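Local atomic coordinates of Zn-dependent hydrolase, glyoxylase (Echinicola vietnamensis, PDB entry 6T5K), a protein that probably hydrolyses beta-lactam antibiotics, carbapenems among them, as a zinc-dependent class B metallo-beta-lactamase of the periplasm. Residues S27-I32 / T79-S84; Y40-F45 / G58-S63; V96-F101 / S119-N124; D104-L109 / D133-Q138; S142-L147 / F155-G160. All coordinates share one frame; numbering follows the deposited sequence.

In the fold
From the N terminus, contact 1 closes the longest of these loops, bringing helix 76-88 back onto strand 30-34. Nested inside that loop is contact 2, the hairpin of strands 39-48 and 54-63; the two contacts touch where strands 30-34 and 39-48 pair. Contacts 3 and 4 follow and cross, their segments alternating along the chain: 96-101 pairs with 119-124, while 104-109 meets the loop 133-138, and each carries a zinc ligand. Contact 5 comes last, as the hairpin of strands 144-149 and 152-157. Contacts 1 to 3 thus involve the eight-stranded sheet, contact 5 belongs to the five-stranded one, and contacts 3 and 5 touch where the sheets face each other.

Contact 1: residues S27-I32 / T79-S84; sequences SDKLII and TSELLS
Glu81 reaches out from helix 76-88 toward the turn at Ser27, its chain extended beyond CG, and brings OE1 to the hydroxyl of Ser27. The two are modelled as a hydrogen bond from Ser27 OG to Glu81 OE1 at 2.4 Å, a separation so short that its exact length is doubtful. Ser27 OG sits between its own backbone N and carbonyl carbon (chi1 80°), a rotamer that also lets it accept from Lys29 N at 3.0 Å and Leu30 N at 3.1 Å; this is an ST turn extended to an ST motif. Tyr25 OH is a second hydrogen-bonding partner of Glu81 OE1. The other carboxylate oxygen, OE2, lies 3.7 Å from Lys29 CB, where the two side chains cross at about a right angle before the Lys29 chain turns off from the helix. Deeper in, the contact is apolar. Leu30 holds CG anti to its backbone N (chi1 -174°), and its CD2 approaches the helix backbone at Leu82 N (3.6 Å) and the side chain at Leu82 CB (3.9 Å). Ile32 crosses Leu82 at about a right angle, CD1 meeting CD1 at 3.7 Å. The segment axes of strand and helix make an angle of 35°. A helix packed in this way on the face of a mixed sheet belongs to the outer layer of the alpha-beta/beta-alpha sandwich of the metallo-beta-lactamase fold.

Contact 2: residues Y40-F45 / G58-S63; sequences YVHVSF and GMIVIS
Tyr40 and Ile60 face each other as an antiparallel hydrogen-bonded pair: Tyr40 N donates to Ile60 O at 2.8 Å, and Ile60 N returns a bond to Tyr40 O at 2.9 Å. His42 and Gly58 repeat the pattern, with His42 N bonded to Gly58 O at 2.9 Å and Gly58 N meeting His42 O at 2.8 Å. Between them, the non-hydrogen-bonded pair Val41-Met59 supplies CA-H...O contacts, among them Met59 CA to Tyr40 O at 3.2 Å. The imidazole of His42 lies flat over Gly58, whose CA stands 3.6 Å from the ring centroid in a CH-pi contact. His42 NE2 has two weak hydrogen bonds, to the carbonyl oxygens of Phe70 and Asp71. Near the other end, Ile62 CD1 sits over one face of the Tyr40 ring, toward its rim, 3.5 Å from CE1, while Ile60 O lies at the ring edge. Because both partners of NE2 are acceptors, the histidine of this buried hairpin probably carries a proton on that nitrogen.

Contact 3: residues V96-F101 / S119-N124; sequences VVATHF and SYAFKN. With ZN (zinc ion), chain G.
Val96 and Ser119 begin a parallel pairing in which strands 92-98 and 119-122, joined through helices 103-106 and 109-114, form a beta-alpha-beta unit of the larger sheet. Tyr120 N donates to Val96 O at 2.9 Å, and Ala98 N to Tyr120 O at 3.0 Å. Val96 places CG1 between its backbone N and carbonyl carbon (chi1 59°), which sets this methyl against Ser119 CB at 3.5 Å. Ser119 has the same kind of rotamer for OG, whose hydrogen-bonding partners are His113 NE2 and Gln138 N. Tyr120 instead has CG beside its backbone N and anti to the carbonyl carbon (chi1 -64°); its ring presents an edge to Val96 O, CD1 being 3.9 Å away. Ala98 and Ala121 meet CB to CB at 4.2 Å. Past the strand, a loop and the start of helix 103-106 carry the zinc ligands His100, His102 and Asp104, the HxHxD motif of the superfamily. His100 shares its zinc ion with His102 and His163, and water 2, bound to the same ion, lies in plane at the edge of the His100 ring. Beyond the last interstrand bond, water 1 donates to Ala98 O at 2.7 Å and accepts from Phe122 N at 2.8 Å.

Contact 4: residues D104-L109 / D133-Q138; sequences DCLGGL and DFPQPQ. With ZN (zinc ion), chain H; EDO (1,2-ethanediol), chain F.
Leu106 CD1 comes to the Phe134 ring obliquely, nearest at Phe134 CB (3.8 Å), the two side chains crossing at about a right angle; from outside the two segments the ring of His132 also meets that of Phe134. The second flat group, the carboxylate of Asp104, serves the active site: OD2 binds a zinc ion at 2.3 Å, and OD1 accepts from the zinc-bound water 2 at 2.6 Å. Cys182 and His223 are the other protein ligands of that ion. Away from the metal, the proline rings do the packing. Pro135 lays CB against Leu106 O at 3.4 Å, while Leu109 CD1 reaches Pro137 N at 3.6 Å and Leu106 CD2 comes 4.0 Å from Pro137 CD. On the outer side, Gln136 N donates to a 1,2-ethanediol probably left from crystallisation. No hydrogen bond joins the segments, and Pro135 O is buried without a polar partner, with Leu106 CD2 3.5 Å away, so the loop is held to the zinc-bearing segment by apolar contact.

Contact 5: residues S142-L147 / F155-G160; sequences SDELTL and FVHYFG. With EDO (1,2-ethanediol), chain C.
Glu144 and His157, a non-hydrogen-bonded pair, are joined through their side chains: His157 ND1 donates to Glu144 OE1 at 2.6 Å. The oxygen lies in the plane of the imidazole but is met on its anti side, with the donor 31° out of the carboxylate plane, and carboxylate and ring planes stand 74° apart. Glu144 OE2 accepts from a 1,2-ethanediol, probably from the crystallisation liquor, whose C2 lies over the centre of the Phe155 ring. Both bonds, resting on one of two modelled Glu144 conformers, are doubtful to that extent. Thr146 runs side by side with Phe155, OG1 3.4 Å from CE1. The His157 ring is set between Asp143 O over one face and Phe159 CZ over the opposite one. Behind them, Leu145 and Val156 exchange two hydrogen bonds, each 2.9 Å from N to O, and Tyr158 N donates to Asp143 O in a nearly straight bond (175°). On the other side of the hairpin, Leu145 CD2 packs on Val156 CG2 at 3.9 Å. There Leu147 and Val156 touch Val97 of strand 92-98, Leu145 and Leu147 touch Tyr120 of strand 119-122, and Tyr158 stacks on Phe122. On the Glu144/His157 side, Phe159 packs against helix 201-212.

Contact 1: residues S27-I32 / T79-S84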
# COMPACT_ATOMS: atom_id res chain seq x y z
N SER A 27 0.40 16.61 -9.64
CA SER A 27 0.68 17.92 -9.07
C SER A 27 2.09 17.90 -8.54
O SER A 27 2.81 16.91 -8.68
CB SER A 27 -0.26 18.22 -7.90
OG SER A 27 0.21 17.55 -6.73
N ASP A 28 2.46 19.00 -7.86
CA ASP A 28 3.76 19.13 -7.23
C ASP A 28 4.00 18.05 -6.19
O ASP A 28 5.15 17.64 -5.98
CB ASP A 28 3.87 20.53 -6.57
CG ASP A 28 2.56 20.98 -5.87
OD1 ASP A 28 1.50 21.05 -6.54
OD2 ASP A 28 2.59 21.29 -4.65
N LYS A 29 2.95 17.57 -5.55
CA LYS A 29 3.08 16.75 -4.37
C LYS A 29 2.56 15.33 -4.55
O LYS A 29 2.86 14.46 -3.72
CB LYS A 29 2.29 17.40 -3.23
CG LYS A 29 2.66 18.80 -2.84
CD LYS A 29 4.14 18.91 -2.53
CE LYS A 29 4.42 19.82 -1.33
NZ LYS A 29 5.53 19.28 -0.47
N LEU A 30 1.79 15.09 -5.60
CA LEU A 30 1.11 13.80 -5.75
C LEU A 30 0.95 13.44 -7.22
O LEU A 30 0.51 14.27 -8.01
CB LEU A 30 -0.27 13.85 -5.10
CG LEU A 30 -1.07 12.55 -5.05
CD1 LEU A 30 -0.47 11.66 -3.98
CD2 LEU A 30 -2.52 12.85 -4.71
N ILE A 31 1.27 12.19 -7.56
CA ILE A 31 1.03 11.65 -8.89
C ILE A 31 0.18 10.41 -8.73
O ILE A 31 0.41 9.61 -7.82
CB ILE A 31 2.34 11.36 -9.64
CG1 ILE A 31 3.11 12.67 -9.86
CG2 ILE A 31 2.02 10.67 -10.98
CD1 ILE A 31 4.57 12.44 -10.24
N ILE A 32 -0.81 10.25 -9.60
CA ILE A 32 -1.61 9.03 -9.66
C ILE A 32 -1.52 8.45 -11.06
O ILE A 32 -1.84 9.12 -12.04
CB ILE A 32 -3.08 9.25 -9.26
CG1 ILE A 32 -3.15 9.95 -7.90
CG2 ILE A 32 -3.82 7.90 -9.21
CD1 ILE A 32 -4.55 10.36 -7.49
N THR A 79 -2.82 13.80 1.46
CA THR A 79 -3.95 12.90 1.52
C THR A 79 -5.22 13.63 1.10
O THR A 79 -6.07 13.07 0.40
CB THR A 79 -4.06 12.27 2.92
OG1 THR A 79 -2.79 11.67 3.25
CG2 THR A 79 -5.12 11.23 2.99
N SER A 80 -5.38 14.88 1.54
CA SER A 80 -6.51 15.68 1.07
C SER A 80 -6.50 15.86 -0.44
O SER A 80 -7.56 15.82 -1.09
CB SER A 80 -6.51 17.03 1.78
OG SER A 80 -6.63 16.81 3.18
N GLU A 81 -5.32 16.01 -1.04
CA GLU A 81 -5.23 16.10 -2.49
C GLU A 81 -5.71 14.82 -3.15
O GLU A 81 -6.45 14.84 -4.15
CB GLU A 81 -3.79 16.39 -2.89
CG GLU A 81 -3.63 17.25 -4.07
CD GLU A 81 -2.18 17.56 -4.39
OE1 GLU A 81 -1.84 17.50 -5.57
OE2 GLU A 81 -1.38 17.88 -3.47
N LEU A 82 -5.30 13.68 -2.61
CA LEU A 82 -5.78 12.40 -3.11
C LEU A 82 -7.30 12.33 -3.03
O LEU A 82 -7.96 11.92 -3.99
CB LEU A 82 -5.11 11.28 -2.31
CG LEU A 82 -5.52 9.83 -2.58
CD1 LEU A 82 -5.33 9.44 -4.04
CD2 LEU A 82 -4.72 8.90 -1.68
N LEU A 83 -7.87 12.67 -1.88
CA LEU A 83 -9.30 12.53 -1.69
C LEU A 83 -10.05 13.50 -2.58
O LEU A 83 -11.14 13.18 -3.07
CB LEU A 83 -9.64 12.70 -0.21
CG LEU A 83 -9.26 11.45 0.59
CD1 LEU A 83 -9.14 11.72 2.06
CD2 LEU A 83 -10.31 10.41 0.34
N SER A 84 -9.50 14.70 -2.78
CA SER A 84 -10.12 15.66 -3.69
C SER A 84 -10.21 15.08 -5.10
O SER A 84 -11.23 15.25 -5.77
CB SER A 84 -9.31 16.95 -3.70
OG SER A 84 -9.93 17.95 -4.51

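Contact 2: residues Y40-F45 / G58-S63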
# COMPACT_ATOMS: atom_id res chain seq x y z
N TYR A 40 -4.45 1.57 -9.48
CA TYR A 40 -3.72 2.81 -9.66
C TYR A 40 -2.66 2.89 -8.56
O TYR A 40 -2.85 2.39 -7.45
CB TYR A 40 -4.65 4.02 -9.46
CG TYR A 40 -5.83 4.06 -10.39
CD1 TYR A 40 -6.86 3.12 -10.30
CD2 TYR A 40 -5.90 5.01 -11.40
CE1 TYR A 40 -7.92 3.14 -11.18
CE2 TYR A 40 -6.99 5.07 -12.26
CZ TYR A 40 -7.98 4.11 -12.16
OH TYR A 40 -9.06 4.13 -13.01
N VAL A 41 -1.54 3.52 -8.88
CA VAL A 41 -0.53 3.82 -7.87
C VAL A 41 -0.60 5.31 -7.55
O VAL A 41 -0.66 6.14 -8.46
CB VAL A 41 0.88 3.43 -8.36
CG1 VAL A 41 1.90 3.74 -7.30
CG2 VAL A 41 0.92 1.96 -8.76
N HIS A 42 -0.68 5.64 -6.27
CA HIS A 42 -0.52 7.03 -5.85
C HIS A 42 0.90 7.20 -5.31
O HIS A 42 1.38 6.39 -4.53
CB HIS A 42 -1.61 7.50 -4.90
CG HIS A 42 -1.65 6.86 -3.55
ND1 HIS A 42 -0.88 7.31 -2.49
CD2 HIS A 42 -2.50 5.94 -3.03
CE1 HIS A 42 -1.24 6.68 -1.39
NE2 HIS A 42 -2.19 5.82 -1.70
N VAL A 43 1.56 8.28 -5.74
CA VAL A 43 2.97 8.51 -5.44
C VAL A 43 3.09 9.87 -4.79
O VAL A 43 2.67 10.88 -5.37
CB VAL A 43 3.85 8.44 -6.70
CG1 VAL A 43 5.32 8.57 -6.31
CG2 VAL A 43 3.63 7.13 -7.45
N SER A 44 3.67 9.89 -3.59
CA SER A 44 3.99 11.12 -2.87
C SER A 44 5.46 11.07 -2.46
O SER A 44 6.12 10.04 -2.57
CB SER A 44 3.07 11.28 -1.66
OG SER A 44 3.06 10.13 -0.84
N PHE A 45 6.01 12.20 -2.04
CA PHE A 45 7.46 12.31 -1.94
C PHE A 45 7.87 12.73 -0.54
O PHE A 45 7.24 13.60 0.07
CB PHE A 45 7.99 13.28 -3.00
CG PHE A 45 7.63 12.86 -4.39
CD1 PHE A 45 6.44 13.28 -4.97
CD2 PHE A 45 8.46 12.03 -5.10
CE1 PHE A 45 6.10 12.88 -6.25
CE2 PHE A 45 8.12 11.63 -6.39
CZ PHE A 45 6.94 12.06 -6.95
N GLY A 58 1.25 4.22 -2.70
CA GLY A 58 0.10 3.46 -2.28
C GLY A 58 -0.67 3.01 -3.50
O GLY A 58 -0.26 3.24 -4.65
N MET A 59 -1.79 2.36 -3.25
CA MET A 59 -2.60 1.79 -4.32
C MET A 59 -4.03 2.28 -4.14
O MET A 59 -4.50 2.45 -3.02
CB MET A 59 -2.57 0.25 -4.30
CG MET A 59 -3.45 -0.39 -5.38
SD MET A 59 -3.22 -2.19 -5.53
CE MET A 59 -4.07 -2.77 -4.07
N ILE A 60 -4.71 2.52 -5.25
CA ILE A 60 -6.15 2.72 -5.28
C ILE A 60 -6.73 1.63 -6.16
O ILE A 60 -6.25 1.41 -7.28
CB ILE A 60 -6.54 4.09 -5.86
CG1 ILE A 60 -5.64 5.19 -5.32
CG2 ILE A 60 -8.01 4.39 -5.53
CD1 ILE A 60 -5.82 6.48 -6.04
N VAL A 61 -7.76 0.94 -5.67
CA VAL A 61 -8.56 0.04 -6.48
C VAL A 61 -9.88 0.72 -6.73
O VAL A 61 -10.50 1.21 -5.79
CB VAL A 61 -8.75 -1.30 -5.76
CG1 VAL A 61 -9.55 -2.27 -6.65
CG2 VAL A 61 -7.40 -1.85 -5.36
N ILE A 62 -10.29 0.78 -8.00
CA ILE A 62 -11.53 1.46 -8.41
C ILE A 62 -12.35 0.49 -9.26
O ILE A 62 -11.85 -0.05 -10.25
CB ILE A 62 -11.25 2.76 -9.18
CG1 ILE A 62 -10.36 3.69 -8.34
CG2 ILE A 62 -12.56 3.46 -9.52
CD1 ILE A 62 -9.96 5.00 -9.04
N SER A 63 -13.61 0.30 -8.89
CA SER A 63 -14.50 -0.50 -9.72
C SER A 63 -15.92 -0.05 -9.46
O SER A 63 -16.30 0.16 -8.30
CB SER A 63 -14.36 -2.00 -9.40
OG SER A 63 -15.01 -2.85 -10.35

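Contact 3: residues V96-F101 / S119-N124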
# COMPACT_ATOMS: atom_id res chain seq x y z
N VAL A 96 -10.01 2.95 3.69
CA VAL A 96 -8.57 3.08 3.56
C VAL A 96 -7.93 2.01 4.43
O VAL A 96 -8.43 1.68 5.51
CB VAL A 96 -8.08 4.49 3.93
CG1 VAL A 96 -8.45 4.87 5.37
CG2 VAL A 96 -6.57 4.58 3.71
N VAL A 97 -6.82 1.46 3.95
CA VAL A 97 -6.06 0.43 4.65
C VAL A 97 -4.65 0.97 4.90
O VAL A 97 -3.98 1.39 3.96
CB VAL A 97 -5.97 -0.86 3.82
CG1 VAL A 97 -5.16 -1.92 4.55
CG2 VAL A 97 -7.36 -1.39 3.50
N ALA A 98 -4.19 0.90 6.15
CA ALA A 98 -2.81 1.24 6.49
C ALA A 98 -2.03 -0.07 6.53
O ALA A 98 -2.34 -0.94 7.35
CB ALA A 98 -2.72 1.91 7.85
N THR A 99 -1.06 -0.22 5.63
CA THR A 99 -0.41 -1.52 5.51
C THR A 99 0.69 -1.78 6.54
O THR A 99 1.18 -2.91 6.62
CB THR A 99 0.07 -1.79 4.08
OG1 THR A 99 1.06 -0.85 3.68
CG2 THR A 99 -1.10 -1.82 3.10
N HIS A 100 1.10 -0.77 7.30
CA HIS A 100 1.83 -0.96 8.56
C HIS A 100 1.75 0.36 9.31
O HIS A 100 1.11 1.31 8.86
CB HIS A 100 3.27 -1.51 8.43
CG HIS A 100 4.22 -0.64 7.67
ND1 HIS A 100 4.29 -0.65 6.29
CD2 HIS A 100 5.20 0.19 8.08
CE1 HIS A 100 5.23 0.19 5.89
NE2 HIS A 100 5.80 0.71 6.96
N PHE A 101 2.38 0.41 10.47
CA PHE A 101 2.17 1.54 11.38
C PHE A 101 2.97 2.80 11.05
O PHE A 101 2.77 3.82 11.72
CB PHE A 101 2.44 1.13 12.83
CG PHE A 101 3.90 1.04 13.20
CD1 PHE A 101 4.61 -0.15 13.01
CD2 PHE A 101 4.55 2.13 13.78
CE1 PHE A 101 5.93 -0.24 13.36
CE2 PHE A 101 5.90 2.02 14.16
CZ PHE A 101 6.59 0.84 13.93
N SER A 119 -11.15 3.28 8.37
CA SER A 119 -9.78 2.84 8.18
C SER A 119 -9.57 1.49 8.84
O SER A 119 -10.09 1.22 9.93
CB SER A 119 -8.79 3.86 8.74
OG SER A 119 -8.96 4.08 10.13
N TYR A 120 -8.80 0.65 8.16
CA TYR A 120 -8.53 -0.70 8.60
C TYR A 120 -7.03 -0.97 8.60
O TYR A 120 -6.28 -0.38 7.82
CB TYR A 120 -9.13 -1.71 7.62
CG TYR A 120 -10.62 -1.68 7.52
CD1 TYR A 120 -11.26 -0.73 6.75
CD2 TYR A 120 -11.41 -2.60 8.22
CE1 TYR A 120 -12.65 -0.70 6.65
CE2 TYR A 120 -12.79 -2.58 8.11
CZ TYR A 120 -13.41 -1.62 7.34
OH TYR A 120 -14.78 -1.60 7.24
N ALA A 121 -6.61 -1.90 9.44
CA ALA A 121 -5.21 -2.30 9.48
C ALA A 121 -5.10 -3.59 10.27
O ALA A 121 -6.05 -4.02 10.93
CB ALA A 121 -4.34 -1.21 10.11
N PHE A 122 -3.95 -4.23 10.16
CA PHE A 122 -3.68 -5.38 11.01
C PHE A 122 -3.88 -5.00 12.47
O PHE A 122 -3.54 -3.89 12.89
CB PHE A 122 -2.23 -5.80 10.81
CG PHE A 122 -1.87 -7.11 11.45
CD1 PHE A 122 -2.60 -8.28 11.19
CD2 PHE A 122 -0.78 -7.20 12.26
CE1 PHE A 122 -2.24 -9.49 11.77
CE2 PHE A 122 -0.38 -8.42 12.81
CZ PHE A 122 -1.13 -9.56 12.59
N LYS A 123 -4.39 -5.94 13.26
CA LYS A 123 -4.69 -5.65 14.66
C LYS A 123 -3.50 -5.01 15.37
O LYS A 123 -3.67 -4.07 16.16
CB LYS A 123 -5.13 -6.94 15.37
CG LYS A 123 -4.14 -8.09 15.29
CD LYS A 123 -4.71 -9.39 15.88
CE LYS A 123 -3.76 -10.53 15.64
NZ LYS A 123 -4.24 -11.85 16.18
N ASN A 124 -2.29 -5.49 15.11
CA ASN A 124 -1.13 -4.95 15.81
C ASN A 124 -0.72 -3.59 15.30
O ASN A 124 -0.03 -2.86 16.02
CB ASN A 124 0.02 -5.95 15.83
CG ASN A 124 -0.28 -7.10 16.77
OD1 ASN A 124 -1.20 -7.02 17.62
ND2 ASN A 124 0.48 -8.16 16.65
ZN ZN G . 7.70 1.51 6.91
O HOH W 1 -1.68 -3.16 8.82
O HOH W 2 8.01 2.93 5.69

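Contact 4: residues D104-L109 / D133-Q138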
# COMPACT_ATOMS: atom_id res chain seq x y z
N ASP A 104 4.33 6.72 6.28
CA ASP A 104 4.04 6.59 4.85
C ASP A 104 2.95 5.57 4.56
O ASP A 104 2.74 5.19 3.40
CB ASP A 104 5.32 6.30 4.03
CG ASP A 104 6.08 5.04 4.48
OD1 ASP A 104 6.19 4.82 5.72
OD2 ASP A 104 6.59 4.28 3.58
N CYS A 105 2.27 5.11 5.61
CA CYS A 105 1.07 4.31 5.51
C CYS A 105 -0.13 5.01 6.12
O CYS A 105 -1.25 4.82 5.64
CB CYS A 105 1.26 2.97 6.23
SG CYS A 105 2.67 2.07 5.66
N LEU A 106 0.07 5.80 7.20
CA LEU A 106 -1.10 6.28 7.93
C LEU A 106 -1.01 7.73 8.36
O LEU A 106 -1.89 8.19 9.09
CB LEU A 106 -1.42 5.38 9.14
CG LEU A 106 -0.26 4.91 10.02
CD1 LEU A 106 0.36 6.11 10.70
CD2 LEU A 106 -0.76 3.94 11.05
N GLY A 107 -0.01 8.47 7.90
CA GLY A 107 0.12 9.85 8.33
C GLY A 107 -1.10 10.70 8.01
O GLY A 107 -1.39 11.67 8.71
N GLY A 108 -1.84 10.33 6.97
CA GLY A 108 -3.00 11.10 6.57
C GLY A 108 -4.35 10.53 6.93
O GLY A 108 -5.36 10.94 6.35
N LEU A 109 -4.42 9.64 7.91
CA LEU A 109 -5.70 8.99 8.17
C LEU A 109 -6.80 9.98 8.58
O LEU A 109 -7.98 9.73 8.32
CB LEU A 109 -5.56 7.93 9.25
CG LEU A 109 -4.96 6.61 8.79
CD1 LEU A 109 -4.93 5.69 9.99
CD2 LEU A 109 -5.75 5.98 7.66
N ASP A 133 2.20 7.37 18.96
CA ASP A 133 1.46 8.63 18.86
C ASP A 133 1.26 9.04 17.39
O ASP A 133 1.33 10.21 17.04
CB ASP A 133 2.11 9.74 19.69
CG ASP A 133 1.20 10.92 19.88
OD1 ASP A 133 -0.03 10.71 20.03
OD2 ASP A 133 1.72 12.06 19.88
N PHE A 134 0.99 8.05 16.54
CA PHE A 134 0.65 8.28 15.14
C PHE A 134 -0.87 8.16 14.97
O PHE A 134 -1.57 7.59 15.81
CB PHE A 134 1.30 7.21 14.24
CG PHE A 134 2.80 7.24 14.19
CD1 PHE A 134 3.52 8.34 14.62
CD2 PHE A 134 3.50 6.14 13.68
CE1 PHE A 134 4.90 8.33 14.55
CE2 PHE A 134 4.88 6.13 13.62
CZ PHE A 134 5.59 7.24 14.05
N PRO A 135 -1.41 8.70 13.87
CA PRO A 135 -2.84 8.50 13.58
C PRO A 135 -3.21 7.03 13.64
O PRO A 135 -2.48 6.17 13.17
CB PRO A 135 -3.01 9.08 12.18
CG PRO A 135 -1.85 10.09 12.09
CD PRO A 135 -0.72 9.40 12.78
N GLN A 136 -4.35 6.74 14.26
CA GLN A 136 -4.69 5.35 14.55
C GLN A 136 -5.74 4.82 13.60
O GLN A 136 -6.84 5.39 13.51
CB GLN A 136 -5.20 5.24 15.99
CG GLN A 136 -4.10 5.31 17.05
CD GLN A 136 -4.69 5.23 18.43
OE1 GLN A 136 -5.51 4.35 18.72
NE2 GLN A 136 -4.30 6.16 19.30
N PRO A 137 -5.49 3.71 12.92
CA PRO A 137 -6.57 3.04 12.19
C PRO A 137 -7.69 2.66 13.14
O PRO A 137 -7.47 2.35 14.31
CB PRO A 137 -5.88 1.81 11.58
CG PRO A 137 -4.42 2.16 11.58
CD PRO A 137 -4.23 2.95 12.84
N GLN A 138 -8.91 2.65 12.61
CA GLN A 138 -10.08 2.44 13.45
C GLN A 138 -10.41 0.98 13.67
O GLN A 138 -10.88 0.62 14.75
CB GLN A 138 -11.29 3.11 12.83
CG GLN A 138 -11.16 4.59 12.80
CD GLN A 138 -12.20 5.22 11.89
OE1 GLN A 138 -12.69 4.59 10.94
NE2 GLN A 138 -12.57 6.46 12.19
ZN ZN H . 8.07 2.53 3.60
C1 EDO F . -6.01 10.24 14.55
O1 EDO F . -6.00 8.99 15.30
C2 EDO F . -6.77 10.21 13.19
O2 EDO F . -8.14 10.74 13.18
O HOH W 2 8.01 2.93 5.69
O HOH W 3 10.08 1.41 3.59

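Contact 5: residues S142-L147 / F155-G160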
# COMPACT_ATOMS: atom_id res chain seq x y z
N SER A 142 -7.33 -9.73 12.04
CA SER A 142 -6.29 -10.57 12.61
C SER A 142 -5.54 -11.38 11.58
O SER A 142 -4.50 -11.95 11.88
CB SER A 142 -6.89 -11.56 13.59
OG SER A 142 -5.92 -12.52 13.92
N ASP A 143 -6.00 -11.44 10.35
CA ASP A 143 -5.63 -12.47 9.40
C ASP A 143 -5.78 -12.08 7.95
O ASP A 143 -4.72 -11.88 7.28
CB ASP A 143 -6.59 -13.63 9.74
CG ASP A 143 -7.99 -13.14 10.18
OD1 ASP A 143 -8.07 -12.03 10.74
OD2 ASP A 143 -9.00 -13.88 9.92
N GLU A 144 -7.06 -12.15 7.47
CA GLU A 144 -7.47 -11.70 6.14
C GLU A 144 -8.80 -10.97 6.18
O GLU A 144 -9.82 -11.53 6.60
CB GLU A 144 -7.53 -12.83 5.09
CG GLU A 144 -8.06 -12.31 3.70
CD GLU A 144 -7.84 -13.26 2.52
OE1 GLU A 144 -6.69 -13.40 2.06
OE2 GLU A 144 -8.82 -13.85 2.01
N LEU A 145 -8.81 -9.81 5.56
CA LEU A 145 -9.93 -8.89 5.51
C LEU A 145 -10.37 -8.78 4.06
O LEU A 145 -9.53 -8.65 3.15
CB LEU A 145 -9.46 -7.53 5.99
CG LEU A 145 -10.44 -6.36 5.88
CD1 LEU A 145 -11.57 -6.54 6.85
CD2 LEU A 145 -9.72 -5.03 6.11
N THR A 146 -11.68 -8.86 3.83
CA THR A 146 -12.26 -8.65 2.52
C THR A 146 -12.93 -7.28 2.52
O THR A 146 -13.74 -6.98 3.40
CB THR A 146 -13.30 -9.72 2.22
OG1 THR A 146 -12.70 -11.02 2.29
CG2 THR A 146 -13.85 -9.51 0.85
N LEU A 147 -12.58 -6.46 1.53
CA LEU A 147 -13.18 -5.14 1.38
C LEU A 147 -13.84 -5.06 0.01
O LEU A 147 -13.17 -5.20 -1.03
CB LEU A 147 -12.13 -4.05 1.53
CG LEU A 147 -11.57 -3.89 2.92
CD1 LEU A 147 -10.41 -2.93 2.89
CD2 LEU A 147 -12.62 -3.43 3.92
N PHE A 155 -8.40 -7.76 -0.99
CA PHE A 155 -8.11 -8.57 0.18
C PHE A 155 -6.87 -8.05 0.87
O PHE A 155 -5.89 -7.67 0.22
CB PHE A 155 -7.93 -10.03 -0.28
CG PHE A 155 -9.17 -10.57 -0.92
CD1 PHE A 155 -10.16 -11.17 -0.15
CD2 PHE A 155 -9.42 -10.35 -2.27
CE1 PHE A 155 -11.34 -11.60 -0.72
CE2 PHE A 155 -10.60 -10.76 -2.84
CZ PHE A 155 -11.55 -11.42 -2.08
N VAL A 156 -6.91 -8.02 2.19
CA VAL A 156 -5.77 -7.59 2.97
C VAL A 156 -5.34 -8.79 3.79
O VAL A 156 -6.20 -9.47 4.36
CB VAL A 156 -6.12 -6.39 3.88
CG1 VAL A 156 -4.83 -5.70 4.29
CG2 VAL A 156 -7.09 -5.44 3.21
N HIS A 157 -4.04 -9.09 3.78
CA HIS A 157 -3.60 -10.37 4.34
C HIS A 157 -2.27 -10.21 5.04
O HIS A 157 -1.37 -9.57 4.51
CB HIS A 157 -3.48 -11.40 3.21
CG HIS A 157 -3.45 -12.82 3.66
ND1 HIS A 157 -4.41 -13.73 3.27
CD2 HIS A 157 -2.56 -13.51 4.41
CE1 HIS A 157 -4.11 -14.92 3.76
NE2 HIS A 157 -3.01 -14.81 4.47
N TYR A 158 -2.19 -10.79 6.24
CA TYR A 158 -0.95 -10.87 7.00
C TYR A 158 -0.26 -12.21 6.73
O TYR A 158 -0.84 -13.27 6.96
CB TYR A 158 -1.23 -10.72 8.50
CG TYR A 158 -0.01 -10.71 9.35
CD1 TYR A 158 0.89 -9.63 9.30
CD2 TYR A 158 0.27 -11.77 10.21
CE1 TYR A 158 2.02 -9.61 10.07
CE2 TYR A 158 1.41 -11.76 11.00
CZ TYR A 158 2.27 -10.67 10.93
OH TYR A 158 3.38 -10.67 11.70
N PHE A 159 0.98 -12.13 6.28
CA PHE A 159 1.79 -13.31 6.01
C PHE A 159 3.01 -13.41 6.91
O PHE A 159 3.79 -14.36 6.76
CB PHE A 159 2.28 -13.26 4.57
CG PHE A 159 1.24 -13.62 3.56
CD1 PHE A 159 0.94 -14.94 3.29
CD2 PHE A 159 0.55 -12.63 2.87
CE1 PHE A 159 0.00 -15.27 2.34
CE2 PHE A 159 -0.38 -12.97 1.89
CZ PHE A 159 -0.67 -14.28 1.65
N GLY A 160 3.18 -12.49 7.86
CA GLY A 160 4.31 -12.52 8.76
C GLY A 160 5.12 -11.24 8.71
O GLY A 160 4.82 -10.29 7.99
C1 EDO C . -9.13 -14.95 -1.18
O1 EDO C . -8.53 -15.43 0.02
C2 EDO C . -8.18 -14.06 -1.97
O2 EDO C . -6.90 -14.71 -2.16